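PDB 3PGV: haloacid dehalogenase-like hydrolase from Klebsiella pneumoniae subsp. pneumoniae, which probably acts as a magnesium-dependent phosphatase of the Cof family, within the haloacid dehalogenase-like hydrolase superfamily. Local coordinates for residues A107-E112 and A185-R190; I120-Y125 and K151-G156; H212-V217 and Y223-C228. All blocks are in the same frame, centred on the assembly; numbering follows the deposited sequence.

Contact 1 of 3, residues A107-E112 and A185-R190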
ATOM      1  N   ALA A 107     -15.601  -5.588   9.969  1.00 29.24           N
ATOM      2  CA  ALA A 107     -14.487  -6.487  10.258  1.00 28.29           C
ATOM      3  C   ALA A 107     -15.011  -7.892  10.681  1.00 33.04           C
ATOM      4  O   ALA A 107     -14.584  -8.896  10.121  1.00 32.81           O
ATOM      5  CB  ALA A 107     -13.606  -5.901  11.346  1.00 28.17           C
ATOM      6  N   ALA A 108     -16.012  -7.932  11.569  1.00 30.78           N
ATOM      7  CA  ALA A 108     -16.604  -9.196  12.030  1.00 31.47           C
ATOM      8  C   ALA A 108     -17.144 -10.025  10.874  1.00 35.30           C
ATOM      9  O   ALA A 108     -16.908 -11.240  10.830  1.00 33.82           O
ATOM     10  CB  ALA A 108     -17.704  -8.923  13.043  1.00 32.73           C
ATOM     11  N   ASP A 109     -17.830  -9.362   9.898  1.00 32.76           N
ATOM     12  CA  ASP A 109     -18.373 -10.037   8.715  1.00 33.44           C
ATOM     13  C   ASP A 109     -17.274 -10.475   7.763  1.00 36.24           C
ATOM     14  O   ASP A 109     -17.330 -11.583   7.244  1.00 37.77           O
ATOM     15  CB  ASP A 109     -19.397  -9.143   7.988  1.00 36.46           C
ATOM     16  CG  ASP A 109     -20.693  -8.921   8.771  1.00 51.14           C
ATOM     17  OD1 ASP A 109     -21.022  -9.772   9.633  1.00 54.05           O
ATOM     18  OD2 ASP A 109     -21.394  -7.924   8.489  1.00 56.24           O
ATOM     19  N   LEU A 110     -16.263  -9.613   7.541  1.00 30.67           N
ATOM     20  CA  LEU A 110     -15.123  -9.922   6.662  1.00 29.29           C
ATOM     21  C   LEU A 110     -14.352 -11.133   7.137  1.00 33.43           C
ATOM     22  O   LEU A 110     -13.815 -11.883   6.315  1.00 32.90           O
ATOM     23  CB  LEU A 110     -14.176  -8.715   6.554  1.00 27.87           C
ATOM     24  CG  LEU A 110     -14.687  -7.533   5.715  1.00 30.67           C
ATOM     25  CD1 LEU A 110     -13.767  -6.332   5.863  1.00 29.87           C
ATOM     26  CD2 LEU A 110     -14.824  -7.919   4.245  1.00 30.16           C
ATOM     27  N   PHE A 111     -14.310 -11.354   8.478  1.00 30.45           N
ATOM     28  CA  PHE A 111     -13.603 -12.502   9.075  1.00 29.37           C
ATOM     29  C   PHE A 111     -14.173 -13.841   8.599  1.00 34.79           C
ATOM     30  O   PHE A 111     -13.459 -14.844   8.601  1.00 36.93           O
ATOM     31  CB  PHE A 111     -13.686 -12.447  10.602  1.00 30.77           C
ATOM     32  CG  PHE A 111     -12.928 -11.335  11.283  1.00 29.78           C
ATOM     33  CD1 PHE A 111     -12.031 -10.542  10.574  1.00 28.70           C
ATOM     34  CD2 PHE A 111     -13.042 -11.134  12.654  1.00 32.15           C
ATOM     35  CE1 PHE A 111     -11.331  -9.511  11.208  1.00 28.15           C
ATOM     36  CE2 PHE A 111     -12.335 -10.108  13.289  1.00 33.30           C
ATOM     37  CZ  PHE A 111     -11.479  -9.306  12.559  1.00 28.97           C
ATOM     38  N   GLU A 112     -15.472 -13.862   8.219  1.00 29.77           N
ATOM     39  CA  GLU A 112     -16.207 -15.092   7.964  1.00 29.45           C
ATOM     40  C   GLU A 112     -16.908 -15.130   6.611  1.00 34.85           C
ATOM     41  O   GLU A 112     -17.505 -16.147   6.275  1.00 36.11           O
ATOM     42  CB  GLU A 112     -17.239 -15.319   9.102  1.00 31.51           C
ATOM     43  CG  GLU A 112     -16.599 -15.512  10.479  1.00 39.00           C
ATOM     44  CD  GLU A 112     -15.600 -16.661  10.530  1.00 59.06           C
ATOM     45  OE1 GLU A 112     -15.930 -17.758  10.022  1.00 52.69           O
ATOM     46  OE2 GLU A 112     -14.488 -16.462  11.069  1.00 43.70           O
ATOM     47  N   ALA A 185     -21.005  -3.677  -3.293  1.00 31.54           N
ATOM     48  CA  ALA A 185     -22.465  -3.510  -3.260  1.00 32.41           C
ATOM     49  C   ALA A 185     -22.998  -3.611  -1.820  1.00 36.59           C
ATOM     50  O   ALA A 185     -23.947  -2.917  -1.468  1.00 36.90           O
ATOM     51  CB  ALA A 185     -23.136  -4.555  -4.151  1.00 33.24           C
ATOM     52  N   ARG A 186     -22.376  -4.478  -0.994  1.00 33.64           N
ATOM     53  CA  ARG A 186     -22.802  -4.706   0.386  1.00 34.05           C
ATOM     54  C   ARG A 186     -22.548  -3.499   1.312  1.00 38.56           C
ATOM     55  O   ARG A 186     -23.419  -3.156   2.112  1.00 39.16           O
ATOM     56  CB  ARG A 186     -22.136  -5.972   0.948  1.00 32.71           C
ATOM     57  CG  ARG A 186     -22.516  -6.283   2.381  1.00 43.13           C
ATOM     58  CD  ARG A 186     -22.041  -7.648   2.790  1.00 53.05           C
ATOM     59  NE  ARG A 186     -22.333  -7.893   4.195  1.00 71.54           N
ATOM     60  CZ  ARG A 186     -22.320  -9.092   4.757  1.00 84.93           C
ATOM     61  NH1 ARG A 186     -22.060 -10.170   4.029  1.00 68.60           N
ATOM     62  NH2 ARG A 186     -22.593  -9.229   6.046  1.00 73.60           N
ATOM     63  N   TRP A 187     -21.385  -2.831   1.169  1.00 34.89           N
ATOM     64  CA  TRP A 187     -20.986  -1.784   2.110  1.00 34.88           C
ATOM     65  C   TRP A 187     -20.829  -0.368   1.555  1.00 39.67           C
ATOM     66  O   TRP A 187     -20.830   0.595   2.342  1.00 40.56           O
ATOM     67  CB  TRP A 187     -19.747  -2.208   2.890  1.00 32.68           C
ATOM     68  CG  TRP A 187     -20.013  -3.338   3.835  1.00 34.59           C
ATOM     69  CD1 TRP A 187     -20.832  -3.318   4.930  1.00 38.39           C
ATOM     70  CD2 TRP A 187     -19.400  -4.633   3.817  1.00 34.18           C
ATOM     71  NE1 TRP A 187     -20.784  -4.530   5.581  1.00 38.55           N
ATOM     72  CE2 TRP A 187     -19.883  -5.344   4.941  1.00 38.76           C
ATOM     73  CE3 TRP A 187     -18.460  -5.256   2.973  1.00 34.95           C
ATOM     74  CZ2 TRP A 187     -19.490  -6.655   5.224  1.00 38.25           C
ATOM     75  CZ3 TRP A 187     -18.066  -6.557   3.254  1.00 36.72           C
ATOM     76  CH2 TRP A 187     -18.599  -7.253   4.353  1.00 38.02           C
ATOM     77  N   GLY A 188     -20.647  -0.239   0.241  1.00 33.60           N
ATOM     78  CA  GLY A 188     -20.498   1.069  -0.399  1.00 33.31           C
ATOM     79  C   GLY A 188     -19.361   1.905   0.159  1.00 38.61           C
ATOM     80  O   GLY A 188     -18.226   1.421   0.285  1.00 38.62           O
ATOM     81  N   ASP A 189     -19.677   3.165   0.542  1.00 36.27           N
ATOM     82  CA  ASP A 189     -18.737   4.146   1.130  1.00 36.33           C
ATOM     83  C   ASP A 189     -18.000   3.628   2.372  1.00 38.00           C
ATOM     84  O   ASP A 189     -16.973   4.196   2.743  1.00 36.91           O
ATOM     85  CB  ASP A 189     -19.496   5.438   1.516  1.00 39.97           C
ATOM     86  CG  ASP A 189     -19.883   6.305   0.347  1.00 61.48           C
ATOM     87  OD1 ASP A 189     -19.539   5.942  -0.805  1.00 64.22           O
ATOM     88  OD2 ASP A 189     -20.505   7.371   0.579  1.00 70.54           O
ATOM     89  N   ARG A 190     -18.599   2.657   3.093  1.00 33.26           N
ATOM     90  CA  ARG A 190     -18.053   2.162   4.363  1.00 31.94           C
ATOM     91  C   ARG A 190     -16.756   1.341   4.202  1.00 35.74           C
ATOM     92  O   ARG A 190     -16.058   1.093   5.194  1.00 35.83           O
ATOM     93  CB  ARG A 190     -19.103   1.361   5.130  1.00 29.06           C
ATOM     94  CG  ARG A 190     -20.336   2.154   5.494  1.00 28.32           C
ATOM     95  CD  ARG A 190     -21.223   1.374   6.438  1.00 37.05           C
ATOM     96  NE  ARG A 190     -20.579   1.183   7.739  1.00 35.56           N
ATOM     97  CZ  ARG A 190     -20.842   0.172   8.556  1.00 39.46           C
ATOM     98  NH1 ARG A 190     -21.700  -0.771   8.198  1.00 27.65           N
ATOM     99  NH2 ARG A 190     -20.207   0.062   9.706  1.00 32.51           N
TER
HETATM  100  O   HOH W   1     -22.058  -4.965   8.049  1.00 46.85           O

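Contact 2 of 3, residues I120-Y125 and K151-G156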
ATOM      1  N   ILE A 120     -10.278 -19.579  -1.430  1.00 35.47           N
ATOM      2  CA  ILE A 120      -9.851 -18.314  -0.823  1.00 32.47           C
ATOM      3  C   ILE A 120      -9.333 -18.499   0.620  1.00 35.65           C
ATOM      4  O   ILE A 120      -9.954 -19.200   1.419  1.00 36.30           O
ATOM      5  CB  ILE A 120     -10.984 -17.257  -0.884  1.00 33.76           C
ATOM      6  CG1 ILE A 120     -11.505 -17.072  -2.323  1.00 34.44           C
ATOM      7  CG2 ILE A 120     -10.523 -15.927  -0.273  1.00 32.39           C
ATOM      8  CD1 ILE A 120     -12.837 -16.209  -2.435  1.00 40.50           C
ATOM      9  N   VAL A 121      -8.224 -17.831   0.951  1.00 30.48           N
ATOM     10  CA  VAL A 121      -7.730 -17.731   2.324  1.00 31.48           C
ATOM     11  C   VAL A 121      -8.004 -16.300   2.833  1.00 34.07           C
ATOM     12  O   VAL A 121      -7.730 -15.325   2.118  1.00 32.26           O
ATOM     13  CB  VAL A 121      -6.212 -18.100   2.442  1.00 36.19           C
ATOM     14  CG1 VAL A 121      -5.665 -17.756   3.827  1.00 35.97           C
ATOM     15  CG2 VAL A 121      -5.974 -19.576   2.115  1.00 36.64           C
ATOM     16  N   THR A 122      -8.615 -16.175   4.023  1.00 30.75           N
ATOM     17  CA  THR A 122      -8.895 -14.862   4.609  1.00 29.57           C
ATOM     18  C   THR A 122      -7.754 -14.440   5.544  1.00 34.81           C
ATOM     19  O   THR A 122      -7.418 -15.167   6.487  1.00 34.62           O
ATOM     20  CB  THR A 122     -10.252 -14.858   5.317  1.00 31.82           C
ATOM     21  OG1 THR A 122     -11.260 -15.261   4.388  1.00 34.08           O
ATOM     22  CG2 THR A 122     -10.604 -13.468   5.921  1.00 23.37           C
ATOM     23  N   ASN A 123      -7.163 -13.265   5.279  1.00 31.15           N
ATOM     24  CA  ASN A 123      -6.064 -12.739   6.083  1.00 30.88           C
ATOM     25  C   ASN A 123      -6.491 -11.475   6.782  1.00 33.92           C
ATOM     26  O   ASN A 123      -7.264 -10.692   6.227  1.00 34.08           O
ATOM     27  CB  ASN A 123      -4.839 -12.469   5.222  1.00 28.65           C
ATOM     28  CG  ASN A 123      -4.295 -13.671   4.528  1.00 36.45           C
ATOM     29  OD1 ASN A 123      -3.334 -14.271   4.967  1.00 30.43           O
ATOM     30  ND2 ASN A 123      -4.854 -14.002   3.378  1.00 36.53           N
ATOM     31  N   VAL A 124      -5.984 -11.260   8.001  1.00 28.98           N
ATOM     32  CA  VAL A 124      -6.350 -10.097   8.807  1.00 28.07           C
ATOM     33  C   VAL A 124      -5.094  -9.460   9.428  1.00 33.27           C
ATOM     34  O   VAL A 124      -4.275 -10.168  10.022  1.00 31.65           O
ATOM     35  CB  VAL A 124      -7.374 -10.504   9.923  1.00 30.47           C
ATOM     36  CG1 VAL A 124      -7.719  -9.319  10.809  1.00 29.21           C
ATOM     37  CG2 VAL A 124      -8.633 -11.119   9.325  1.00 29.60           C
ATOM     38  N   TYR A 125      -4.962  -8.123   9.326  1.00 30.99           N
ATOM     39  CA  TYR A 125      -3.955  -7.396  10.100  1.00 30.94           C
ATOM     40  C   TYR A 125      -4.646  -6.715  11.261  1.00 35.30           C
ATOM     41  O   TYR A 125      -5.416  -5.779  11.048  1.00 34.60           O
ATOM     42  CB  TYR A 125      -3.206  -6.355   9.250  1.00 31.04           C
ATOM     43  CG  TYR A 125      -2.191  -6.934   8.280  1.00 31.60           C
ATOM     44  CD1 TYR A 125      -1.763  -8.259   8.390  1.00 32.36           C
ATOM     45  CD2 TYR A 125      -1.598  -6.136   7.302  1.00 31.19           C
ATOM     46  CE1 TYR A 125      -0.839  -8.795   7.500  1.00 31.55           C
ATOM     47  CE2 TYR A 125      -0.674  -6.659   6.405  1.00 32.19           C
ATOM     48  CZ  TYR A 125      -0.288  -7.988   6.509  1.00 37.99           C
ATOM     49  OH  TYR A 125       0.638  -8.505   5.620  1.00 32.21           O
ATOM     50  N   LYS A 151      -1.046 -16.181  12.780  1.00 36.76           N
ATOM     51  CA  LYS A 151      -1.712 -17.043  13.729  1.00 38.17           C
ATOM     52  C   LYS A 151      -2.983 -17.503  13.043  1.00 41.58           C
ATOM     53  O   LYS A 151      -3.554 -16.747  12.264  1.00 41.31           O
ATOM     54  CB  LYS A 151      -2.090 -16.278  15.009  1.00 41.98           C
ATOM     55  CG  LYS A 151      -0.971 -16.040  15.994  1.00 56.83           C
ATOM     56  CD  LYS A 151      -1.569 -15.508  17.307  1.00 68.08           C
ATOM     57  CE  LYS A 151      -0.562 -14.977  18.279  1.00 76.67           C
ATOM     58  NZ  LYS A 151      -1.226 -14.342  19.446  1.00 84.81           N
ATOM     59  N   LEU A 152      -3.461 -18.692  13.355  1.00 38.60           N
ATOM     60  CA  LEU A 152      -4.732 -19.157  12.803  1.00 37.99           C
ATOM     61  C   LEU A 152      -5.884 -18.718  13.677  1.00 41.52           C
ATOM     62  O   LEU A 152      -5.703 -18.529  14.882  1.00 43.39           O
ATOM     63  CB  LEU A 152      -4.739 -20.691  12.658  1.00 39.96           C
ATOM     64  CG  LEU A 152      -3.759 -21.280  11.639  1.00 44.30           C
ATOM     65  CD1 LEU A 152      -3.775 -22.780  11.693  1.00 46.78           C
ATOM     66  CD2 LEU A 152      -4.070 -20.796  10.230  1.00 44.45           C
ATOM     67  N   TYR A 153      -7.074 -18.557  13.092  1.00 36.65           N
ATOM     68  CA  TYR A 153      -8.268 -18.227  13.876  1.00 36.65           C
ATOM     69  C   TYR A 153      -9.475 -19.040  13.428  1.00 41.10           C
ATOM     70  O   TYR A 153      -9.664 -19.262  12.235  1.00 38.30           O
ATOM     71  CB  TYR A 153      -8.566 -16.697  13.865  1.00 35.29           C
ATOM     72  CG  TYR A 153      -9.151 -16.186  12.566  1.00 33.84           C
ATOM     73  CD1 TYR A 153      -8.328 -15.751  11.532  1.00 33.96           C
ATOM     74  CD2 TYR A 153     -10.527 -16.065  12.397  1.00 34.26           C
ATOM     75  CE1 TYR A 153      -8.860 -15.235  10.350  1.00 32.91           C
ATOM     76  CE2 TYR A 153     -11.071 -15.575  11.211  1.00 34.18           C
ATOM     77  CZ  TYR A 153     -10.232 -15.175  10.182  1.00 39.02           C
ATOM     78  OH  TYR A 153     -10.763 -14.712   9.005  1.00 35.02           O
ATOM     79  N   GLU A 154     -10.252 -19.535  14.385  1.00 41.88           N
ATOM     80  CA  GLU A 154     -11.465 -20.278  14.107  1.00 43.91           C
ATOM     81  C   GLU A 154     -12.668 -19.334  14.175  1.00 49.16           C
ATOM     82  O   GLU A 154     -12.555 -18.246  14.742  1.00 48.25           O
ATOM     83  CB  GLU A 154     -11.617 -21.446  15.098  1.00 48.15           C
ATOM     84  CG  GLU A 154     -10.622 -22.585  14.848  1.00 61.12           C
ATOM     85  CD  GLU A 154     -10.755 -23.265  13.493  1.00 84.27           C
ATOM     86  OE1 GLU A 154     -11.834 -23.837  13.214  1.00 76.85           O
ATOM     87  OE2 GLU A 154      -9.769 -23.244  12.718  1.00 80.75           O
ATOM     88  N   PRO A 155     -13.803 -19.663  13.509  1.00 47.47           N
ATOM     89  CA  PRO A 155     -14.946 -18.731  13.527  1.00 46.65           C
ATOM     90  C   PRO A 155     -15.278 -18.208  14.918  1.00 52.53           C
ATOM     91  O   PRO A 155     -15.392 -18.985  15.861  1.00 53.69           O
ATOM     92  CB  PRO A 155     -16.088 -19.562  12.940  1.00 49.53           C
ATOM     93  CG  PRO A 155     -15.410 -20.554  12.051  1.00 54.10           C
ATOM     94  CD  PRO A 155     -14.097 -20.877  12.707  1.00 49.96           C
ATOM     95  N   GLY A 156     -15.300 -16.875  15.048  1.00 49.65           N
ATOM     96  CA  GLY A 156     -15.672 -16.190  16.281  1.00 50.34           C
ATOM     97  C   GLY A 156     -14.550 -15.969  17.279  1.00 56.94           C
ATOM     98  O   GLY A 156     -14.736 -15.246  18.261  1.00 57.59           O
TER

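Contact 3 of 3, residues H212-V217 and Y223-C228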
ATOM      1  N   HIS A 212      -5.527   9.100   0.351  1.00 33.91           N
ATOM      2  CA  HIS A 212      -6.072   9.849   1.486  1.00 34.94           C
ATOM      3  C   HIS A 212      -5.025   9.989   2.579  1.00 39.07           C
ATOM      4  O   HIS A 212      -4.943  11.044   3.214  1.00 39.97           O
ATOM      5  CB  HIS A 212      -7.340   9.183   2.036  1.00 35.64           C
ATOM      6  CG  HIS A 212      -8.481   9.184   1.067  1.00 40.21           C
ATOM      7  ND1 HIS A 212      -8.629   8.178   0.120  1.00 41.64           N
ATOM      8  CD2 HIS A 212      -9.480  10.085   0.905  1.00 41.65           C
ATOM      9  CE1 HIS A 212      -9.708   8.496  -0.575  1.00 40.97           C
ATOM     10  NE2 HIS A 212     -10.255   9.633  -0.140  1.00 41.58           N
ATOM     11  N   ALA A 213      -4.169   8.945   2.764  1.00 32.69           N
ATOM     12  CA  ALA A 213      -3.082   9.014   3.732  1.00 31.87           C
ATOM     13  C   ALA A 213      -1.992   9.992   3.263  1.00 37.08           C
ATOM     14  O   ALA A 213      -1.471  10.765   4.079  1.00 38.92           O
ATOM     15  CB  ALA A 213      -2.495   7.643   3.958  1.00 31.61           C
ATOM     16  N   LEU A 214      -1.720  10.031   1.925  1.00 31.96           N
ATOM     17  CA  LEU A 214      -0.764  10.978   1.343  1.00 32.46           C
ATOM     18  C   LEU A 214      -1.218  12.403   1.573  1.00 38.05           C
ATOM     19  O   LEU A 214      -0.409  13.244   1.974  1.00 39.73           O
ATOM     20  CB  LEU A 214      -0.557  10.716  -0.164  1.00 32.31           C
ATOM     21  CG  LEU A 214       0.340  11.737  -0.893  1.00 36.80           C
ATOM     22  CD1 LEU A 214       1.739  11.789  -0.277  1.00 37.46           C
ATOM     23  CD2 LEU A 214       0.394  11.462  -2.367  1.00 37.30           C
ATOM     24  N   GLU A 215      -2.518  12.676   1.371  1.00 35.58           N
ATOM     25  CA  GLU A 215      -3.081  14.002   1.632  1.00 36.37           C
ATOM     26  C   GLU A 215      -2.847  14.410   3.099  1.00 41.86           C
ATOM     27  O   GLU A 215      -2.428  15.539   3.360  1.00 43.65           O
ATOM     28  CB  GLU A 215      -4.575  14.032   1.297  1.00 37.43           C
ATOM     29  CG  GLU A 215      -5.212  15.397   1.534  1.00 47.04           C
ATOM     30  CD  GLU A 215      -6.612  15.572   0.984  1.00 63.86           C
ATOM     31  OE1 GLU A 215      -7.398  14.595   1.018  1.00 46.55           O
ATOM     32  OE2 GLU A 215      -6.946  16.709   0.583  1.00 60.30           O
ATOM     33  N   ALA A 216      -3.090  13.471   4.052  1.00 36.96           N
ATOM     34  CA  ALA A 216      -2.899  13.723   5.490  1.00 36.35           C
ATOM     35  C   ALA A 216      -1.419  13.995   5.813  1.00 41.98           C
ATOM     36  O   ALA A 216      -1.107  14.952   6.527  1.00 42.88           O
ATOM     37  CB  ALA A 216      -3.402  12.534   6.297  1.00 35.42           C
ATOM     38  N   VAL A 217      -0.510  13.196   5.224  1.00 39.23           N
ATOM     39  CA  VAL A 217       0.929  13.346   5.430  1.00 39.69           C
ATOM     40  C   VAL A 217       1.437  14.661   4.837  1.00 46.45           C
ATOM     41  O   VAL A 217       2.170  15.390   5.509  1.00 49.91           O
ATOM     42  CB  VAL A 217       1.717  12.118   4.904  1.00 41.87           C
ATOM     43  CG1 VAL A 217       3.213  12.394   4.891  1.00 42.29           C
ATOM     44  CG2 VAL A 217       1.405  10.877   5.730  1.00 40.40           C
ATOM     45  N   TYR A 223       2.224  20.949   3.378  1.00 52.35           N
ATOM     46  CA  TYR A 223       1.964  21.008   1.935  1.00 51.98           C
ATOM     47  C   TYR A 223       0.559  20.493   1.599  1.00 52.91           C
ATOM     48  O   TYR A 223      -0.206  20.146   2.498  1.00 50.64           O
ATOM     49  CB  TYR A 223       3.035  20.194   1.158  1.00 52.54           C
ATOM     50  CG  TYR A 223       4.439  20.729   1.328  1.00 56.86           C
ATOM     51  CD1 TYR A 223       4.836  21.914   0.713  1.00 60.54           C
ATOM     52  CD2 TYR A 223       5.378  20.047   2.098  1.00 57.78           C
ATOM     53  CE1 TYR A 223       6.120  22.433   0.898  1.00 61.66           C
ATOM     54  CE2 TYR A 223       6.673  20.542   2.270  1.00 60.44           C
ATOM     55  CZ  TYR A 223       7.039  21.737   1.669  1.00 67.42           C
ATOM     56  OH  TYR A 223       8.316  22.220   1.829  1.00 67.91           O
ATOM     57  N   THR A 224       0.219  20.460   0.301  1.00 49.40           N
ATOM     58  CA  THR A 224      -1.059  19.934  -0.175  1.00 48.11           C
ATOM     59  C   THR A 224      -0.790  18.834  -1.208  1.00 51.27           C
ATOM     60  O   THR A 224       0.370  18.588  -1.553  1.00 50.46           O
ATOM     61  CB  THR A 224      -1.921  21.063  -0.786  1.00 57.21           C
ATOM     62  OG1 THR A 224      -1.305  21.532  -1.986  1.00 57.92           O
ATOM     63  CG2 THR A 224      -2.147  22.222   0.178  1.00 54.36           C
ATOM     64  N   LEU A 225      -1.862  18.215  -1.746  1.00 46.08           N
ATOM     65  CA  LEU A 225      -1.755  17.200  -2.793  1.00 44.19           C
ATOM     66  C   LEU A 225      -1.084  17.759  -4.052  1.00 49.69           C
ATOM     67  O   LEU A 225      -0.334  17.045  -4.716  1.00 48.70           O
ATOM     68  CB  LEU A 225      -3.144  16.635  -3.133  1.00 43.13           C
ATOM     69  CG  LEU A 225      -3.708  15.620  -2.130  1.00 46.21           C
ATOM     70  CD1 LEU A 225      -5.192  15.433  -2.326  1.00 46.21           C
ATOM     71  CD2 LEU A 225      -2.972  14.258  -2.238  1.00 46.43           C
ATOM     72  N   SER A 226      -1.287  19.062  -4.327  1.00 47.94           N
ATOM     73  CA  SER A 226      -0.704  19.744  -5.495  1.00 50.16           C
ATOM     74  C   SER A 226       0.826  19.747  -5.441  1.00 53.80           C
ATOM     75  O   SER A 226       1.483  19.892  -6.478  1.00 53.27           O
ATOM     76  CB  SER A 226      -1.214  21.185  -5.576  1.00 57.66           C
ATOM     77  OG  SER A 226      -2.630  21.236  -5.562  1.00 68.69           O
ATOM     78  N   ASP A 227       1.393  19.624  -4.223  1.00 50.16           N
ATOM     79  CA  ASP A 227       2.843  19.624  -4.013  1.00 50.28           C
ATOM     80  C   ASP A 227       3.414  18.230  -4.144  1.00 52.40           C
ATOM     81  O   ASP A 227       4.622  18.031  -3.943  1.00 51.60           O
ATOM     82  CB  ASP A 227       3.176  20.205  -2.630  1.00 52.30           C
ATOM     83  CG  ASP A 227       2.728  21.637  -2.460  1.00 62.48           C
ATOM     84  OD1 ASP A 227       3.091  22.478  -3.313  1.00 65.57           O
ATOM     85  OD2 ASP A 227       2.035  21.925  -1.465  1.00 65.71           O
ATOM     86  N   CYS A 228       2.556  17.254  -4.492  1.00 48.00           N
ATOM     87  CA  CYS A 228       2.963  15.859  -4.554  1.00 46.70           C
ATOM     88  C   CYS A 228       3.105  15.322  -5.939  1.00 48.11           C
ATOM     89  O   CYS A 228       2.230  15.521  -6.783  1.00 47.52           O
ATOM     90  CB  CYS A 228       2.032  14.986  -3.719  1.00 45.73           C
ATOM     91  SG  CYS A 228       1.914  15.480  -1.986  1.00 49.75           S
TER
HETATM   92  O   HOH W   2      -4.795  18.460  -0.056  1.00 40.78           O

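Contact 1 of 3, residues A107-E112 and A185-R190
Trp187 sets the six-membered half of its indole against the side chains of Asp109 and Leu110. CD2 of Leu110 lies 3.7 Å from CZ3 of Trp187, the two side chains running antiparallel alongside each other. CB of Asp109 instead meets the ring at its edge, 3.7 Å from CZ2 of Trp187. The carboxylate is turned only 19° from the indole plane, and OD2 lies in that plane. A water also sits at this edge, in the ring plane: it accepts from NE1 of Trp187 at 2.8 Å and donates at 3.1 Å to OD2 of Asp109, an oxygen it shares with Arg186. These residues lie on helices 104-110 and 173-187 in the cap domain, where Leu110 also packs on Val166 and Phe168 of the sheet strand 163-169. In Arg186, CG anti to the backbone N (chi1 180°) and the extended chain carry the guanidinium across the Trp187 ring to Asp109. Its CG sits over the centre of the Trp187 ring, 3.7 Å above the plane, while its NH2 forms a salt bridge of 3.0 Å with OD2 of Asp109. NH2 is the guanidinium nitrogen that meets the carboxylate, whose plane is tilted 47° from that of the guanidinium.

Contact 2 of 3, residues I120-Y125 and K151-G156
Tyr153 meets Thr122 and Val124 by van der Waals packing, its phenol lying roughly perpendicular to both side chains. The closest approach is methyl to hydroxyl: CG2 of Thr122 lies 3.3 Å from OH of Tyr153, and CB of Thr122 follows at 3.7 Å from that oxygen. CG2 of Val124 stands 4.2 Å from CE1 of Tyr153, oblique to the ring. At the ring's edge, near its plane, the carbonyl O of Thr122 is 4.1 Å from CE1 of Tyr153. Thr122 presents its methyl because CG2 is anti to the backbone N, and Tyr153 reaches inward with CG between its own backbone N and carbonyl carbon (chi1 75°).

Polar interactions run to neighbours instead of across the pair. OH of Tyr153 hydrogen-bonds to the carbonyl O of Phe111, which satisfies this buried hydroxyl, and Arg115 forms a cation-pi contact with the ring.

No backbone hydrogen bond joins the segments, whose nearest CA atoms, in Val124 and Lys151, are 9.7 Å apart. That spacing fits the strand order, since strand 129-132 intervenes. The tyrosine thus bridges over a strand on the helix-bearing face of the cap's mixed, six-stranded alpha/beta sheet.

Contact 3 of 3, residues H212-V217 and Y223-C228
The turn after helix 210-220, which carries the chain into strand 228-232, beside strand 23-27 in the parallel part of the Rossmann-like hydrolase core sheet, folds back here onto the helix that precedes it. Leu225 contributes the largest share of the buried surface and lies across Glu215 at about a right angle. CD1 of Leu225 rests 3.6 Å from CD of Glu215, beside the carboxylate, and CD2 of Leu225 is 3.9 Å from CA of Glu215, against the root of the same side chain. Glu215 offers this long aliphatic flank because CG is anti to the backbone N (chi1 -179°) and the chain stays extended beyond it. Glu215 is partly exposed, and its OE2 takes a hydrogen bond from a water at 2.8 Å; that water also accepts a weak bond from N of Leu225. Lys219 adds a long, weak ion pair.

Deeper in, Leu214 meets Cys228. CD1 of Leu214 is 4.1 Å from SG of Cys228, and CD2 of Leu214 is 4.1 Å from CB of Cys228, so both methyls take part. Leu214 also touches Ala25 and Cys228 touches Val23, both on strand 23-27, while Met243 covers Leu225 and Glu215.

The turn has its own bracing. N of Thr224 donates to OD2 of Asp227 at 2.9 Å and 165°, on the anti side of the carboxylate. N of Asp227 bonds to O of Thr224 at 3.0 Å, the i to i+3 bond of a 3-10 turn. OG1 of Thr224 makes two weak bonds, accepting from N of Ser226 and donating to OD2 of Asp227. Only the half of a capping box that joins Asp227 to N of Thr224 is present at the start of the 3-10 segment 225-227. The whole is a helix-to-strand connection of the HAD core, leading into the strand that is followed by the calcium ligand Asp233.

How the contacts relate
Contacts 1 and 2 lie together on the cap, their centres 15 Å apart, and contact 2 is nested along the chain inside the loop closed by contact 1. They touch directly: OE2 of Glu112 lies 3.4 Å from CA of Pro155, and O of Leu110 lies 3.6 Å from CG2 of Thr122. Contact 3 comes later in sequence and belongs to the core; its centre is 27 Å from that of contact 1 and 33 Å from that of contact 2, on the opposite side of the chain's centre from contact 2. It alone approaches the calcium site of Asp27, Asp29 and Asp233, with the Leu214 side chain about 10 Å from that of Asp27.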